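Local atomic coordinates of pectate lyase (Cellvibrio cellulosa, PDB entry 1GXM), a protein that cleaves polygalacturonate (pectate) chains by anti-beta-elimination, as the catalytic module of a family 10 polysaccharide lyase. Residues A[178-183]-A[199-204]. Sequence-based numbering, arbitrary orientation.
Sequences ILKAQW and LDYQPK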
ATOM      1  N   ILE A 178     -11.825   1.762   3.017  1.00  8.75           N
ATOM      2  CA  ILE A 178     -11.521   0.894   1.894  1.00  8.81           C
ATOM      3  C   ILE A 178     -12.795   0.299   1.301  1.00  8.97           C
ATOM      4  O   ILE A 178     -12.985   0.284   0.105  1.00  8.82           O
ATOM      5  CB  ILE A 178     -10.526  -0.184   2.324  1.00  8.35           C
ATOM      6  CG1 ILE A 178      -9.139   0.451   2.484  1.00  9.12           C
ATOM      7  CG2 ILE A 178     -10.490  -1.325   1.334  1.00  9.89           C
ATOM      8  CD1 ILE A 178      -8.188  -0.407   3.205  1.00  9.07           C
ATOM      9  N   LEU A 179     -13.693  -0.133   2.163  1.00  8.58           N
ATOM     10  CA  LEU A 179     -14.932  -0.726   1.700  1.00  9.47           C
ATOM     11  C   LEU A 179     -15.803   0.302   0.981  1.00  9.85           C
ATOM     12  O   LEU A 179     -16.395  -0.006  -0.046  1.00 11.98           O
ATOM     13  CB  LEU A 179     -15.697  -1.336   2.859  1.00  9.77           C
ATOM     14  CG  LEU A 179     -15.052  -2.547   3.508  1.00 10.37           C
ATOM     15  CD1 LEU A 179     -15.803  -2.924   4.780  1.00 11.85           C
ATOM     16  CD2 LEU A 179     -14.947  -3.730   2.551  1.00 12.48           C
ATOM     17  N   LYS A 180     -15.862   1.527   1.505  1.00 10.46           N
ATOM     18  CA  LYS A 180     -16.640   2.591   0.875  1.00 11.26           C
ATOM     19  C   LYS A 180     -16.009   3.067  -0.434  1.00 11.05           C
ATOM     20  O   LYS A 180     -16.696   3.496  -1.353  1.00 13.15           O
ATOM     21  CB  LYS A 180     -16.817   3.756   1.831  1.00 12.06           C
ATOM     22  CG  LYS A 180     -17.887   3.507   2.848  1.00 14.63           C
ATOM     23  CD  LYS A 180     -17.936   4.629   3.848  1.00 17.79           C
ATOM     24  CE  LYS A 180     -19.155   4.498   4.744  1.00 20.85           C
ATOM     25  NZ  LYS A 180     -19.142   3.214   5.454  1.00 23.53           N
ATOM     26  N   ALA A 181     -14.685   2.972  -0.524  1.00  9.74           N
ATOM     27  CA  ALA A 181     -13.974   3.473  -1.690  1.00  9.85           C
ATOM     28  C   ALA A 181     -13.965   2.492  -2.844  1.00  9.18           C
ATOM     29  O   ALA A 181     -13.727   2.873  -3.985  1.00 10.00           O
ATOM     30  CB  ALA A 181     -12.564   3.850  -1.321  1.00  9.87           C
ATOM     31  N   GLN A 182     -14.174   1.219  -2.548  1.00  8.68           N
ATOM     32  CA  GLN A 182     -14.087   0.186  -3.553  1.00  9.11           C
ATOM     33  C   GLN A 182     -15.031   0.526  -4.684  1.00  8.96           C
ATOM     34  O   GLN A 182     -16.201   0.826  -4.473  1.00  9.75           O
ATOM     35  CB  GLN A 182     -14.389  -1.176  -2.953  1.00  9.19           C
ATOM     36  CG  GLN A 182     -14.042  -2.347  -3.876  1.00  9.77           C
ATOM     37  CD  GLN A 182     -14.180  -3.687  -3.174  1.00 10.67           C
ATOM     38  OE1 GLN A 182     -14.666  -3.753  -2.041  1.00 12.06           O
ATOM     39  NE2 GLN A 182     -13.744  -4.746  -3.825  1.00 10.15           N
ATOM     40  N   TRP A 183     -14.515   0.501  -5.895  1.00  8.63           N
ATOM     41  CA  TRP A 183     -15.227   1.043  -7.040  1.00  9.11           C
ATOM     42  C   TRP A 183     -16.280   0.099  -7.571  1.00  9.80           C
ATOM     43  O   TRP A 183     -16.019  -1.067  -7.813  1.00 10.19           O
ATOM     44  CB  TRP A 183     -14.237   1.370  -8.148  1.00  8.64           C
ATOM     45  CG  TRP A 183     -14.873   1.932  -9.351  1.00  8.47           C
ATOM     46  CD1 TRP A 183     -15.042   1.301 -10.528  1.00  9.15           C
ATOM     47  CD2 TRP A 183     -15.413   3.244  -9.505  1.00  9.22           C
ATOM     48  NE1 TRP A 183     -15.668   2.130 -11.427  1.00  9.55           N
ATOM     49  CE2 TRP A 183     -15.884   3.343 -10.827  1.00  8.83           C
ATOM     50  CE3 TRP A 183     -15.497   4.368  -8.675  1.00 10.10           C
ATOM     51  CZ2 TRP A 183     -16.467   4.500 -11.328  1.00 10.22           C
ATOM     52  CZ3 TRP A 183     -16.088   5.513  -9.172  1.00 10.31           C
ATOM     53  CH2 TRP A 183     -16.566   5.566 -10.487  1.00 10.94           C
ATOM     54  N   LEU A 199     -12.308  12.555   1.698  1.00 11.66           N
ATOM     55  CA  LEU A 199     -13.659  12.817   2.178  1.00 12.94           C
ATOM     56  C   LEU A 199     -14.751  12.329   1.271  1.00 12.38           C
ATOM     57  O   LEU A 199     -15.848  12.021   1.734  1.00 14.32           O
ATOM     58  CB  LEU A 199     -13.857  14.303   2.440  1.00 13.81           C
ATOM     59  CG  LEU A 199     -12.875  14.900   3.446  1.00 16.91           C
ATOM     60  CD1 LEU A 199     -13.299  16.337   3.760  1.00 18.91           C
ATOM     61  CD2 LEU A 199     -12.794  14.103   4.709  1.00 18.63           C
ATOM     62  N   ASP A 200     -14.485  12.302  -0.028  1.00 11.06           N
ATOM     63  CA  ASP A 200     -15.523  11.990  -1.006  1.00 11.70           C
ATOM     64  C   ASP A 200     -15.442  10.570  -1.560  1.00 11.13           C
ATOM     65  O   ASP A 200     -16.345  10.143  -2.250  1.00 11.88           O
ATOM     66  CB  ASP A 200     -15.593  13.039  -2.125  1.00 11.66           C
ATOM     67  CG  ASP A 200     -14.406  13.038  -3.080  1.00 11.49           C
ATOM     68  OD1 ASP A 200     -13.642  12.047  -3.169  1.00 11.11           O
ATOM     69  OD2 ASP A 200     -14.212  14.028  -3.814  1.00 12.99           O
ATOM     70  N   TYR A 201     -14.369   9.855  -1.210  1.00 10.28           N
ATOM     71  CA  TYR A 201     -14.135   8.447  -1.607  1.00 10.84           C
ATOM     72  C   TYR A 201     -13.915   8.237  -3.106  1.00 10.78           C
ATOM     73  O   TYR A 201     -13.759   7.102  -3.551  1.00 11.13           O
ATOM     74  CB  TYR A 201     -15.289   7.541  -1.154  1.00 10.65           C
ATOM     75  CG  TYR A 201     -15.559   7.582   0.315  1.00 11.60           C
ATOM     76  CD1 TYR A 201     -14.863   6.761   1.186  1.00 11.79           C
ATOM     77  CD2 TYR A 201     -16.534   8.415   0.838  1.00 12.84           C
ATOM     78  CE1 TYR A 201     -15.113   6.788   2.535  1.00 12.35           C
ATOM     79  CE2 TYR A 201     -16.782   8.452   2.198  1.00 12.89           C
ATOM     80  CZ  TYR A 201     -16.070   7.639   3.031  1.00 12.20           C
ATOM     81  OH  TYR A 201     -16.323   7.662   4.374  1.00 14.58           O
ATOM     82  N   GLN A 202     -13.930   9.298  -3.895  1.00 10.47           N
ATOM     83  CA  GLN A 202     -13.880   9.189  -5.345  1.00 10.66           C
ATOM     84  C   GLN A 202     -12.455   8.934  -5.810  1.00  9.87           C
ATOM     85  O   GLN A 202     -11.530   9.450  -5.234  1.00  9.24           O
ATOM     86  CB  GLN A 202     -14.302  10.510  -6.001  1.00 11.68           C
ATOM     87  CG  GLN A 202     -15.694  11.067  -5.794  1.00 13.70           C
ATOM     88  CD  GLN A 202     -15.826  12.501  -6.416  1.00 16.51           C
ATOM     89  OE1 GLN A 202     -14.891  12.999  -7.053  1.00 19.41           O
ATOM     90  NE2 GLN A 202     -16.954  13.141  -6.197  1.00 20.48           N
ATOM     91  N   PRO A 203     -12.274   8.222  -6.905  1.00  9.36           N
ATOM     92  CA  PRO A 203     -10.958   8.159  -7.534  1.00  9.13           C
ATOM     93  C   PRO A 203     -10.437   9.529  -7.857  1.00  8.57           C
ATOM     94  O   PRO A 203     -11.166  10.409  -8.278  1.00  9.83           O
ATOM     95  CB  PRO A 203     -11.217   7.382  -8.812  1.00  9.31           C
ATOM     96  CG  PRO A 203     -12.379   6.512  -8.446  1.00 10.07           C
ATOM     97  CD  PRO A 203     -13.265   7.393  -7.606  1.00  9.72           C
ATOM     98  N   LYS A 204      -9.145   9.693  -7.670  1.00  8.63           N
ATOM     99  CA  LYS A 204      -8.458  10.946  -7.944  1.00  8.39           C
ATOM    100  C   LYS A 204      -7.220  10.707  -8.790  1.00  8.20           C
ATOM    101  O   LYS A 204      -6.720   9.585  -8.900  1.00  8.96           O
ATOM    102  CB  LYS A 204      -7.997  11.613  -6.644  1.00  8.15           C
ATOM    103  CG  LYS A 204      -9.110  11.904  -5.684  1.00  8.55           C
ATOM    104  CD  LYS A 204     -10.098  12.953  -6.174  1.00  8.89           C
ATOM    105  CE  LYS A 204     -11.170  13.143  -5.160  1.00  9.34           C
ATOM    106  NZ  LYS A 204     -12.218  14.138  -5.598  1.00 11.57           N
TER
HETATM  107  O   HOH W   1     -14.744   5.120  -5.144  1.00 14.58           O
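The ring of Tyr201 crosses the aliphatic part of Lys180 at a slant, at the C-terminal end of helix 161-181. CB of Lys180 lies 3.5 Å from CE1 of Tyr201, and farther along the extended chain CD of Lys180 comes within 3.5 Å of the phenol OH. The lysine tip then bends at chi4 (58°), and NZ pairs with Asp176, one helical turn earlier. CB of Ala181 makes a looser apolar contact, 4.5 Å from CD1 of Tyr201. The ring of Tyr177 also meets that of Tyr201, the two planes about 25° apart.

Past the helix end, Trp183 and Pro203 form a second apolar patch. Their side chains cross at about a right angle, CZ3 of Trp183 lying 3.7 Å from CD of Pro203, while the indole NE1 is bonded to the carbonyl of Leu283.

Between the two patches the backbones are joined through water, with no direct hydrogen bond. One water lies 2.7 Å from both O of Ala181 and O of Tyr201 and bridges the two carbonyls; Tyr201 O also accepts from His196.

Within the loop, Asp200 OD1 receives N of Gln202 at 2.9 Å in an Asx turn, and OD2 takes NZ of Lys204 on its syn lone pair at 2.7 Å.

At this surface contact of the lyase domain, helix end and loop thus meet through apolar packing and a shared water, while the charged groups find salt-bridge partners on their own side.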